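Amino acid ABC transporter, periplasmic amino acid-binding protein (Brucella ovis, PDB 4Z9N) is a periplasmic solute-binding protein that binds glutathione and probably delivers it, or related amino acid substrates, to an ABC importer. Local coordinates at residues A33-N36 / E40-G43. Numbering follows the deposited sequence.
Sequences ASPN and EWSG
Ser34 and Ser42 form an antiparallel hydrogen-bonded pair. Ser34 N donates to Ser42 O at 2.9 Å, and Ser42 N returns a bond to Ser34 O at 3.1 Å. Towards the turn, Asn36 N donates to Glu40 O. The Asn36 side chain closes this end: its OD1 accepts Glu40 N at 2.8 Å, with the donor lying above the amide plane. A chi1 of 66° sets CG between the backbone N and carbonyl carbon, so that the amide lies alongside the start of the returning chain. OD1 also takes a weak bond from Lys38 N inside the turn.

Pro35 and Trp41 make most of the apolar contact, and Ala33 adds to it at the edge of the indole. Pro35 and Trp41 are a non-hydrogen-bonded pair, and their side chains share one face of the ladder. The proline lies over one face of the indole. Its CB sits 3.8 Å from the centroid of the six-membered ring, only 15° off the normal, in a CH-pi contact. Pro35 CD reaches Trp41 CZ3 at 3.6 Å. Phe65 also meets the indole, and Val46 of helix 44-57 touches both Ala33 and Trp41.

A water bridges the other face, where the serine side chains lie. It donates to Ser34 O and to Glu40 O, the latter at 2.8 Å, and accepts from Ser42 OG.

Gly43 is the N-cap of helix 44-57, and its backbone angles call for glycine. The side chain of Ala33 lies about 8 Å from the bound glutathione. The arrangement is a short two-stranded beta hairpin leading into that helix, in a family 3 solute-binding protein.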
loop_
_atom_site.group_PDB
_atom_site.type_symbol
_atom_site.label_atom_id
_atom_site.label_comp_id
_atom_site.label_asym_id
_atom_site.label_seq_id
_atom_site.Cartn_x
_atom_site.Cartn_y
_atom_site.Cartn_z
ATOM N N ALA D 33 -3.269 6.351 -21.536
ATOM C CA ALA D 33 -3.186 7.786 -21.800
ATOM C C ALA D 33 -2.906 8.016 -23.263
ATOM O O ALA D 33 -1.829 7.681 -23.763
ATOM C CB ALA D 33 -2.110 8.445 -20.955
ATOM N N SER D 34 -3.887 8.587 -23.942
ATOM C CA SER D 34 -3.810 8.774 -25.378
ATOM C C SER D 34 -4.593 10.010 -25.790
ATOM O O SER D 34 -5.721 10.204 -25.339
ATOM C CB SER D 34 -4.339 7.536 -26.096
ATOM O OG SER D 34 -4.041 7.589 -27.476
ATOM N N PRO D 35 -3.990 10.856 -26.642
ATOM C CA PRO D 35 -4.676 12.039 -27.168
ATOM C C PRO D 35 -5.357 11.753 -28.491
ATOM O O PRO D 35 -4.831 10.972 -29.281
ATOM C CB PRO D 35 -3.534 13.040 -27.355
ATOM C CG PRO D 35 -2.368 12.167 -27.735
ATOM C CD PRO D 35 -2.574 10.820 -27.057
ATOM N N ASN D 36 -6.503 12.380 -28.742
ATOM C CA ASN D 36 -7.138 12.266 -30.053
ATOM C C ASN D 36 -6.480 13.248 -31.022
ATOM O O ASN D 36 -5.451 13.846 -30.704
ATOM C CB ASN D 36 -8.653 12.508 -29.962
ATOM C CG ASN D 36 -9.016 13.936 -29.552
ATOM O OD1 ASN D 36 -8.175 14.840 -29.529
ATOM N ND2 ASN D 36 -10.293 14.142 -29.239
ATOM N N GLU D 40 -7.239 16.109 -27.215
ATOM C CA GLU D 40 -8.003 15.771 -26.005
ATOM C C GLU D 40 -7.556 14.411 -25.472
ATOM O O GLU D 40 -7.384 13.467 -26.240
ATOM C CB GLU D 40 -9.505 15.768 -26.283
ATOM C CG GLU D 40 -10.053 17.153 -26.586
ATOM C CD GLU D 40 -9.846 18.119 -25.426
ATOM O OE1 GLU D 40 -10.136 17.729 -24.271
ATOM O OE2 GLU D 40 -9.364 19.253 -25.665
ATOM N N TRP D 41 -7.376 14.315 -24.160
ATOM C CA TRP D 41 -6.791 13.121 -23.565
ATOM C C TRP D 41 -7.819 12.208 -22.902
ATOM O O TRP D 41 -8.781 12.673 -22.294
ATOM C CB TRP D 41 -5.723 13.524 -22.541
ATOM C CG TRP D 41 -4.481 14.070 -23.182
ATOM C CD1 TRP D 41 -4.263 15.356 -23.613
ATOM C CD2 TRP D 41 -3.290 13.338 -23.487
ATOM N NE1 TRP D 41 -2.997 15.462 -24.158
ATOM C CE2 TRP D 41 -2.385 14.238 -24.091
ATOM C CE3 TRP D 41 -2.897 12.005 -23.296
ATOM C CZ2 TRP D 41 -1.110 13.843 -24.515
ATOM C CZ3 TRP D 41 -1.629 11.619 -23.714
ATOM C CH2 TRP D 41 -0.756 12.534 -24.321
ATOM N N SER D 42 -7.596 10.903 -23.024
ATOM C CA SER D 42 -8.401 9.920 -22.313
ATOM C C SER D 42 -7.526 8.736 -21.915
ATOM O O SER D 42 -6.422 8.559 -22.444
ATOM C CB SER D 42 -9.582 9.446 -23.164
ATOM O OG SER D 42 -9.134 8.709 -24.286
ATOM N N GLY D 43 -8.034 7.930 -20.992
ATOM C CA GLY D 43 -7.308 6.777 -20.484
ATOM C C GLY D 43 -7.416 6.598 -18.970
ATOM O O GLY D 43 -7.922 7.469 -18.256
HETATM O O HOH W 1 -8.493 10.880 -26.263
#